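Local coordinates for 2-C-methyl-D-erythritol 4-phosphate cytidylyltransferase (Anaerococcus prevotii, PDB 4KT7), which probably catalyses the CTP-dependent cytidylylation of 2-C-methyl-D-erythritol 4-phosphate, releasing diphosphate, in the DXP pathway of isoprenoid biosynthesis, at residues 117-122 against 210-215; 131-136 against 204-209; 167-172 against 191-196. One frame throughout, in Å; residues are numbered along the deposited sequence.

Contact 1. Residues 117-122 against 210-215; sequences SEELFL and HGEYSN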
loop_
_atom_site.group_PDB
_atom_site.type_symbol
_atom_site.label_atom_id
_atom_site.label_comp_id
_atom_site.label_asym_id
_atom_site.label_seq_id
_atom_site.Cartn_x
_atom_site.Cartn_y
_atom_site.Cartn_z
ATOM N N SER A 117 12.290 4.569 12.751
ATOM C CA SER A 117 13.611 4.895 13.277
ATOM C C SER A 117 13.452 6.009 14.280
ATOM O O SER A 117 12.435 6.700 14.295
ATOM C CB SER A 117 14.535 5.381 12.160
ATOM O OG SER A 117 14.016 6.599 11.620
ATOM N N GLU A 118 14.461 6.178 15.120
ATOM C CA GLU A 118 14.509 7.303 16.048
ATOM C C GLU A 118 14.447 8.645 15.302
ATOM O O GLU A 118 13.793 9.590 15.748
ATOM C CB GLU A 118 15.789 7.190 16.868
ATOM C CG GLU A 118 15.932 8.176 17.996
ATOM C CD GLU A 118 17.261 8.008 18.706
ATOM O OE1 GLU A 118 17.691 6.839 18.871
ATOM O OE2 GLU A 118 17.877 9.034 19.083
ATOM N N GLU A 119 15.108 8.716 14.148
ATOM C CA GLU A 119 15.095 9.921 13.322
ATOM C C GLU A 119 13.694 10.318 12.863
ATOM O O GLU A 119 13.384 11.505 12.732
ATOM C CB GLU A 119 15.995 9.731 12.102
ATOM C CG GLU A 119 16.231 10.988 11.307
ATOM C CD GLU A 119 16.582 10.707 9.854
ATOM O OE1 GLU A 119 16.082 9.702 9.292
ATOM O OE2 GLU A 119 17.354 11.500 9.269
ATOM N N LEU A 120 12.833 9.335 12.618
ATOM C CA LEU A 120 11.478 9.633 12.194
ATOM C C LEU A 120 10.690 10.282 13.321
ATOM O O LEU A 120 9.882 11.196 13.090
ATOM C CB LEU A 120 10.773 8.359 11.729
ATOM C CG LEU A 120 9.361 8.531 11.191
ATOM C CD1 LEU A 120 9.380 9.467 9.997
ATOM C CD2 LEU A 120 8.740 7.175 10.814
ATOM N N PHE A 121 10.901 9.800 14.545
ATOM C CA PHE A 121 10.266 10.431 15.705
ATOM C C PHE A 121 10.756 11.856 15.927
ATOM O O PHE A 121 9.963 12.743 16.236
ATOM C CB PHE A 121 10.511 9.608 16.970
ATOM C CG PHE A 121 9.756 8.303 16.990
ATOM C CD1 PHE A 121 8.423 8.267 17.368
ATOM C CD2 PHE A 121 10.383 7.115 16.632
ATOM C CE1 PHE A 121 7.718 7.052 17.395
ATOM C CE2 PHE A 121 9.690 5.913 16.653
ATOM C CZ PHE A 121 8.355 5.888 17.035
ATOM N N LEU A 122 12.062 12.070 15.786
ATOM C CA LEU A 122 12.632 13.414 15.914
ATOM C C LEU A 122 12.098 14.350 14.831
ATOM O O LEU A 122 11.781 15.512 15.103
ATOM C CB LEU A 122 14.155 13.353 15.835
ATOM C CG LEU A 122 14.863 12.643 17.000
ATOM C CD1 LEU A 122 16.380 12.591 16.796
ATOM C CD2 LEU A 122 14.531 13.338 18.312
ATOM N N HIS A 210 7.799 12.986 5.598
ATOM C CA HIS A 210 8.115 11.747 4.885
ATOM C C HIS A 210 8.405 10.618 5.867
ATOM O O HIS A 210 9.292 10.725 6.729
ATOM C CB HIS A 210 9.311 11.924 3.946
ATOM C CG HIS A 210 9.026 12.791 2.759
ATOM N ND1 HIS A 210 8.201 12.391 1.727
ATOM C CD2 HIS A 210 9.468 14.030 2.431
ATOM C CE1 HIS A 210 8.137 13.353 0.822
ATOM N NE2 HIS A 210 8.896 14.356 1.224
ATOM N N GLY A 211 7.649 9.534 5.738
ATOM C CA GLY A 211 7.850 8.369 6.571
ATOM C C GLY A 211 8.816 7.385 5.937
ATOM O O GLY A 211 9.598 7.723 5.036
ATOM N N GLU A 212 8.762 6.153 6.409
ATOM C CA GLU A 212 9.683 5.136 5.962
ATOM C C GLU A 212 8.885 3.983 5.383
ATOM O O GLU A 212 7.886 3.578 5.964
ATOM C CB GLU A 212 10.571 4.698 7.136
ATOM C CG GLU A 212 11.629 5.762 7.491
ATOM C CD GLU A 212 12.198 5.643 8.907
ATOM O OE1 GLU A 212 11.780 4.735 9.667
ATOM O OE2 GLU A 212 13.057 6.484 9.268
ATOM N N TYR A 213 9.308 3.472 4.225
ATOM C CA TYR A 213 8.599 2.358 3.613
ATOM C C TYR A 213 8.744 1.116 4.485
ATOM O O TYR A 213 7.852 0.277 4.534
ATOM C CB TYR A 213 9.080 2.104 2.172
ATOM C CG TYR A 213 8.571 3.158 1.211
ATOM C CD1 TYR A 213 7.239 3.181 0.827
ATOM C CD2 TYR A 213 9.422 4.141 0.702
ATOM C CE1 TYR A 213 6.751 4.165 -0.041
ATOM C CE2 TYR A 213 8.946 5.130 -0.169
ATOM C CZ TYR A 213 7.614 5.126 -0.541
ATOM O OH TYR A 213 7.147 6.092 -1.403
ATOM N N SER A 214 9.869 1.023 5.185
ATOM C CA SER A 214 10.110 -0.084 6.105
ATOM C C SER A 214 9.222 -0.054 7.358
ATOM O O SER A 214 9.124 -1.052 8.063
ATOM C CB SER A 214 11.584 -0.102 6.525
ATOM O OG SER A 214 11.972 1.173 7.026
ATOM N N ASN A 215 8.586 1.081 7.635
ATOM C CA ASN A 215 7.806 1.253 8.872
ATOM C C ASN A 215 6.411 0.608 8.769
ATOM O O ASN A 215 5.377 1.279 8.883
ATOM C CB ASN A 215 7.701 2.741 9.203
ATOM C CG ASN A 215 7.081 3.013 10.563
ATOM O OD1 ASN A 215 7.092 2.153 11.463
ATOM N ND2 ASN A 215 6.546 4.234 10.728
HETATM O O HOH W 1 13.184 9.013 8.329
#
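Ser117 and Glu212 meet through two hydrogen bonds that take up both carboxylate oxygens. The backbone N of Ser117 donates to Glu212 OE1 at 3.1 Å. This bond is fairly straight, with an N-H...O angle of 157°. The hydroxyl OG of Ser117 donates to Glu212 OE2 at 2.5 Å. Each oxygen uses its syn lone pair, and the carboxylate grips one residue by both oxygens. The Glu212 side chain makes this reach because its CG lies anti to the carbonyl carbon (chi1 -74°) and the chain runs extended beyond it.

The same hydroxyl also works within its own segment. Ser117 is the N-cap of helix 118-127, and its OG accepts from Leu120 N at 3.1 Å, while giving its proton to Glu212. In this cytidylyltransferase, whose family belongs to the GT-A clan, the loop that follows strand 206-210 is thereby fastened to a helix start. That loop folds into a type I beta turn from Glu212 to Asn215, closed by the bond from Asn215 N to Glu212 O.

A water lies between the two acidic groups, 2.7 Å from Glu212 OE2. Its distance to Glu119 OE1 is 3.1 Å. The carboxylates themselves remain 4.4 Å apart at Glu119 OE1 and Glu212 OE2, a like-charge proximity that the water may partly screen.

Van der Waals packing centres on Leu120, whose two methyls diverge toward different parts of the loop. CD1 of Leu120 touches the carbonyl O of His210 at 3.5 Å and also lies against the CA of Gly211. The other methyl, Leu120 CD2, approaches Asn215 ND2 at 3.7 Å. That amide nitrogen has its polar partners in Thr167 O and Gln166 OE1, and the carbonyl O of His210 accepts from Lys123 NZ.

Contact 2. Residues 131-136 against 204-209; sequences NKAVIT and EKVKVV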
loop_
_atom_site.group_PDB
_atom_site.type_symbol
_atom_site.label_atom_id
_atom_site.label_comp_id
_atom_site.label_asym_id
_atom_site.label_seq_id
_atom_site.Cartn_x
_atom_site.Cartn_y
_atom_site.Cartn_z
ATOM N N ASN A 131 3.873 23.860 13.360
ATOM C CA ASN A 131 2.574 23.305 13.003
ATOM C C ASN A 131 1.926 22.712 14.233
ATOM O O ASN A 131 2.625 22.240 15.135
ATOM C CB ASN A 131 2.752 22.199 11.969
ATOM C CG ASN A 131 3.522 22.664 10.750
ATOM O OD1 ASN A 131 2.976 23.353 9.884
ATOM N ND2 ASN A 131 4.800 22.268 10.666
ATOM N N LYS A 132 0.598 22.693 14.269
ATOM C CA LYS A 132 -0.085 22.125 15.427
ATOM C C LYS A 132 -0.516 20.686 15.212
ATOM O O LYS A 132 -0.971 20.036 16.145
ATOM C CB LYS A 132 -1.244 23.028 15.871
ATOM C CG LYS A 132 -0.755 24.419 16.292
ATOM C CD LYS A 132 -1.760 25.139 17.190
ATOM C CE LYS A 132 -1.056 26.254 17.961
ATOM N NZ LYS A 132 -1.871 26.786 19.103
ATOM N N ALA A 133 -0.356 20.191 13.984
ATOM C CA ALA A 133 -0.649 18.796 13.685
ATOM C C ALA A 133 0.348 18.318 12.650
ATOM O O ALA A 133 0.658 19.045 11.706
ATOM C CB ALA A 133 -2.066 18.649 13.161
ATOM N N VAL A 134 0.863 17.104 12.851
ATOM C CA VAL A 134 1.919 16.551 12.017
ATOM C C VAL A 134 1.613 15.065 11.822
ATOM O O VAL A 134 1.294 14.378 12.783
ATOM C CB VAL A 134 3.278 16.671 12.737
ATOM C CG1 VAL A 134 4.420 16.144 11.854
ATOM C CG2 VAL A 134 3.555 18.136 13.167
ATOM N N ILE A 135 1.688 14.559 10.593
ATOM C CA ILE A 135 1.555 13.107 10.392
ATOM C C ILE A 135 2.691 12.602 9.534
ATOM O O ILE A 135 3.306 13.382 8.812
ATOM C CB ILE A 135 0.229 12.741 9.700
ATOM C CG1 ILE A 135 0.200 13.290 8.266
ATOM C CG2 ILE A 135 -0.940 13.314 10.479
ATOM C CD1 ILE A 135 -1.081 12.920 7.506
ATOM N N THR A 136 2.995 11.303 9.623
ATOM C CA THR A 136 4.036 10.711 8.776
ATOM C C THR A 136 3.317 9.962 7.647
ATOM O O THR A 136 2.284 9.351 7.889
ATOM C CB THR A 136 4.919 9.733 9.569
ATOM O OG1 THR A 136 4.074 8.923 10.392
ATOM C CG2 THR A 136 5.875 10.484 10.454
ATOM N N GLU A 204 -6.183 25.055 10.811
ATOM C CA GLU A 204 -4.837 24.637 11.155
ATOM C C GLU A 204 -4.479 23.474 10.238
ATOM O O GLU A 204 -5.153 22.438 10.223
ATOM C CB GLU A 204 -4.741 24.190 12.621
ATOM C CG GLU A 204 -5.031 25.293 13.634
ATOM C CD GLU A 204 -6.440 25.206 14.200
ATOM O OE1 GLU A 204 -7.306 24.545 13.572
ATOM O OE2 GLU A 204 -6.685 25.786 15.285
ATOM N N LYS A 205 -3.412 23.641 9.472
ATOM C CA LYS A 205 -3.028 22.624 8.489
ATOM C C LYS A 205 -2.236 21.461 9.088
ATOM O O LYS A 205 -1.515 21.622 10.085
ATOM C CB LYS A 205 -2.260 23.277 7.329
ATOM C CG LYS A 205 -3.110 24.232 6.498
ATOM C CD LYS A 205 -2.722 24.192 5.014
ATOM C CE LYS A 205 -3.879 24.693 4.148
ATOM N NZ LYS A 205 -3.496 25.044 2.749
ATOM N N VAL A 206 -2.389 20.280 8.486
ATOM C CA VAL A 206 -1.728 19.086 8.970
ATOM C C VAL A 206 -0.456 18.917 8.155
ATOM O O VAL A 206 -0.513 18.722 6.944
ATOM C CB VAL A 206 -2.631 17.828 8.831
ATOM C CG1 VAL A 206 -1.922 16.578 9.408
ATOM C CG2 VAL A 206 -3.964 18.056 9.518
ATOM N N LYS A 207 0.695 19.016 8.817
ATOM C CA LYS A 207 1.972 18.922 8.134
ATOM C C LYS A 207 2.316 17.468 7.882
ATOM O O LYS A 207 2.124 16.600 8.752
ATOM C CB LYS A 207 3.084 19.578 8.966
ATOM C CG LYS A 207 4.460 19.562 8.306
ATOM C CD LYS A 207 4.497 20.555 7.126
ATOM C CE LYS A 207 5.716 20.322 6.242
ATOM N NZ LYS A 207 5.770 21.355 5.162
ATOM N N VAL A 208 2.848 17.179 6.704
ATOM C CA VAL A 208 3.202 15.809 6.396
ATOM C C VAL A 208 4.708 15.666 6.462
ATOM O O VAL A 208 5.440 16.472 5.893
ATOM C CB VAL A 208 2.699 15.408 5.001
ATOM C CG1 VAL A 208 3.098 13.980 4.695
ATOM C CG2 VAL A 208 1.176 15.567 4.920
ATOM N N VAL A 209 5.174 14.659 7.187
ATOM C CA VAL A 209 6.594 14.341 7.233
ATOM C C VAL A 209 6.788 13.041 6.464
ATOM O O VAL A 209 6.009 12.099 6.646
ATOM C CB VAL A 209 7.042 14.148 8.697
ATOM C CG1 VAL A 209 8.327 13.342 8.786
ATOM C CG2 VAL A 209 7.167 15.516 9.392
HETATM O O HOH W 2 -0.675 23.559 12.077
HETATM O O HOH W 3 -4.971 25.841 18.029
#
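Parallel pairing of strands 133-136 and 206-209 sets Ile135 between Lys207 and Val209. Lys207 N donates to Ala133 O at 2.9 Å. Next along the pair, Ile135 N donates to Lys207 O at 2.8 Å, and Val209 N then donates to Ile135 O. The axes of strand segments 133-136 and 206-209 make an angle of 30°.

On the face carrying Ala133, Ile135, Val206 and Val208, Ile135 CG2 meets Val206 CG1 at 3.6 Å, the two side chains crossing at about a right angle. The opposite face has Val134 CG1 against Val209 CG2 at 3.7 Å. There the Asn131 amide also covers the start of the Lys207 chain, and Asn131 CG lies 3.6 Å from Lys207 CB. Asn131 ND2 donates to Ala127 O and its OD1 is hydrogen-bonded to Tyr152 OH of the second subunit, while Lys207 NZ reaches Asp150 O of that subunit. Backbone hydrogen bonds from Val206 and Val208 to the second subunit are consistent with its extending the edge of the sheet. Within the chain, the contact is a parallel strand pair of a mixed sheet.

Contact 3. Residues 167-172 against 191-196; sequences TPQAFD and TDDSQL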
loop_
_atom_site.group_PDB
_atom_site.type_symbol
_atom_site.label_atom_id
_atom_site.label_comp_id
_atom_site.label_asym_id
_atom_site.label_seq_id
_atom_site.Cartn_x
_atom_site.Cartn_y
_atom_site.Cartn_z
ATOM N N THR A 167 2.474 5.873 11.239
ATOM C CA THR A 167 2.641 6.626 12.480
ATOM C C THR A 167 4.139 6.656 12.732
ATOM O O THR A 167 4.850 5.783 12.242
ATOM C CB THR A 167 1.872 6.000 13.660
ATOM O OG1 THR A 167 2.589 4.868 14.159
ATOM C CG2 THR A 167 0.454 5.592 13.252
ATOM N N PRO A 168 4.637 7.626 13.515
ATOM C CA PRO A 168 3.938 8.557 14.417
ATOM C C PRO A 168 3.166 9.701 13.763
ATOM O O PRO A 168 3.295 9.996 12.563
ATOM C CB PRO A 168 5.076 9.141 15.257
ATOM C CG PRO A 168 6.238 9.135 14.321
ATOM C CD PRO A 168 6.100 7.821 13.558
ATOM N N GLN A 169 2.320 10.307 14.589
ATOM C CA GLN A 169 1.630 11.543 14.293
ATOM C C GLN A 169 1.840 12.366 15.562
ATOM O O GLN A 169 2.133 11.792 16.602
ATOM C CB GLN A 169 0.134 11.265 14.101
ATOM C CG GLN A 169 -0.207 10.355 12.933
ATOM C CD GLN A 169 -1.703 10.335 12.645
ATOM O OE1 GLN A 169 -2.525 10.584 13.530
ATOM N NE2 GLN A 169 -2.059 10.064 11.402
ATOM N N ALA A 170 1.703 13.687 15.504
ATOM C CA ALA A 170 1.816 14.472 16.738
ATOM C C ALA A 170 1.034 15.782 16.645
ATOM O O ALA A 170 0.804 16.289 15.544
ATOM C CB ALA A 170 3.301 14.744 17.064
ATOM N N PHE A 171 0.634 16.324 17.799
ATOM C CA PHE A 171 -0.291 17.469 17.855
ATOM C C PHE A 171 -0.027 18.339 19.062
ATOM O O PHE A 171 0.551 17.873 20.053
ATOM C CB PHE A 171 -1.751 16.984 17.970
ATOM C CG PHE A 171 -2.096 15.919 17.001
ATOM C CD1 PHE A 171 -2.561 16.239 15.733
ATOM C CD2 PHE A 171 -1.913 14.590 17.331
ATOM C CE1 PHE A 171 -2.841 15.237 14.818
ATOM C CE2 PHE A 171 -2.210 13.586 16.417
ATOM C CZ PHE A 171 -2.658 13.919 15.164
ATOM N N ASP A 172 -0.477 19.590 18.968
ATOM C CA ASP A 172 -0.719 20.458 20.125
ATOM C C ASP A 172 -1.672 19.698 21.045
ATOM O O ASP A 172 -2.716 19.205 20.596
ATOM C CB ASP A 172 -1.341 21.785 19.640
ATOM C CG ASP A 172 -1.609 22.772 20.771
ATOM O OD1 ASP A 172 -2.656 22.647 21.433
ATOM O OD2 ASP A 172 -0.803 23.698 20.989
ATOM N N THR A 191 -10.759 7.936 9.919
ATOM C CA THR A 191 -9.736 6.993 9.473
ATOM C C THR A 191 -8.514 7.081 10.385
ATOM O O THR A 191 -7.837 6.082 10.606
ATOM C CB THR A 191 -9.312 7.245 8.014
ATOM O OG1 THR A 191 -8.856 8.603 7.863
ATOM C CG2 THR A 191 -10.476 6.987 7.079
ATOM N N ASP A 192 -8.233 8.284 10.897
ATOM C CA ASP A 192 -7.122 8.494 11.820
ATOM C C ASP A 192 -7.341 9.805 12.542
ATOM O O ASP A 192 -8.257 10.557 12.187
ATOM C CB ASP A 192 -5.799 8.550 11.062
ATOM C CG ASP A 192 -5.655 9.817 10.247
ATOM O OD1 ASP A 192 -6.436 10.005 9.275
ATOM O OD2 ASP A 192 -4.757 10.631 10.561
ATOM N N ASP A 193 -6.510 10.098 13.540
ATOM C CA ASP A 193 -6.751 11.278 14.366
ATOM C C ASP A 193 -6.658 12.569 13.574
ATOM O O ASP A 193 -7.338 13.537 13.898
ATOM C CB ASP A 193 -5.778 11.360 15.549
ATOM C CG ASP A 193 -5.892 10.179 16.486
ATOM O OD1 ASP A 193 -7.008 9.634 16.636
ATOM O OD2 ASP A 193 -4.860 9.805 17.090
ATOM N N SER A 194 -5.802 12.611 12.554
ATOM C CA SER A 194 -5.628 13.877 11.840
ATOM C C SER A 194 -6.842 14.228 10.990
ATOM O O SER A 194 -7.021 15.390 10.630
ATOM C CB SER A 194 -4.362 13.888 10.978
ATOM O OG SER A 194 -4.546 13.113 9.805
ATOM N N GLN A 195 -7.692 13.247 10.688
ATOM C CA GLN A 195 -8.906 13.547 9.916
ATOM C C GLN A 195 -9.885 14.353 10.773
ATOM O O GLN A 195 -10.809 14.999 10.252
ATOM C CB GLN A 195 -9.578 12.277 9.370
ATOM C CG GLN A 195 -10.688 12.582 8.342
ATOM C CD GLN A 195 -11.340 11.336 7.787
ATOM O OE1 GLN A 195 -11.373 10.293 8.444
ATOM N NE2 GLN A 195 -11.863 11.435 6.563
ATOM N N LEU A 196 -9.669 14.349 12.089
ATOM C CA LEU A 196 -10.495 15.174 12.969
ATOM C C LEU A 196 -10.447 16.633 12.508
ATOM O O LEU A 196 -11.422 17.375 12.628
ATOM C CB LEU A 196 -10.033 15.044 14.423
ATOM C CG LEU A 196 -10.336 13.688 15.082
ATOM C CD1 LEU A 196 -9.796 13.653 16.517
ATOM C CD2 LEU A 196 -11.828 13.416 15.089
HETATM O O HOH W 4 -4.345 8.423 14.157
#
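An Asx turn at Asp192 receives the side chain of Gln169, which projects from strand 168-172. Gln169 NE2 donates to Asp192 OD2 at 2.9 Å with an N-H...O angle of 162°. The oxygen is met on its anti side and the donor stands 31° out of the carboxylate plane; the amide and carboxylate planes are 73° apart. Gln169 CG is anti to the carbonyl carbon and the chain is extended beyond it, carrying the amide across to the loop.

Three donors converge on Asp192 OD2. Besides Gln169, Ser194 N closes the Asx turn at 3.0 Å from above the carboxylate plane, and Ser194 OG donates at 2.6 Å to the syn lone pair. This grip should fix the rotation of the buried carboxylate. Lys145 NZ of the second subunit reaches both residues, in a salt bridge with Asp192 OD1 and a hydrogen bond with Ser194 OG.

The other end of the amide is held by water: a water donates to Gln169 OE1 at 2.9 Å and accepts from Asp193 N at 2.8 Å. Beside it, Asp193 CB lies 4.1 Å from Phe171 CZ, and Gln169 OE1 lies in the plane of the Phe171 ring at its edge. The carboxylate of Asp193 turns to other partners, Tyr180 OH and Arg88 NH1.

Strand 168-172 pairs antiparallel with strands 105-110 and 133-139, running between them. Phe171 also packs on Ile176 of helix 173-184, and the same helix supplies Tyr180, so the loop 191-196 is joined both to the sheet and to helix 173-184, which directly follows strand 168-172.

How the contacts relate
After the N-terminal strands and helices, up to strand 105-110, the chain enters helix 118-127, where contact 1 opens the longest loop, closed only at 210-215. Strand 133-139 follows, and contact 2 closes a loop inside that one when 204-209 returns parallel to it. Contact 3 is innermost, joining 167-172 to 191-196 across helix 173-184. The three are therefore nested, with none crossing. Contacts 2 and 3 both reach the same sheet, through neighbouring strands 133-139 and 168-172. All three come within reach of the second subunit, contact 1 through His210 alone. Leu120 CD1 packs on Thr136 CG2 (3.7 Å), linking contacts 1 and 2, while Leu120 and Phe121 lie against Pro168 of contact 3.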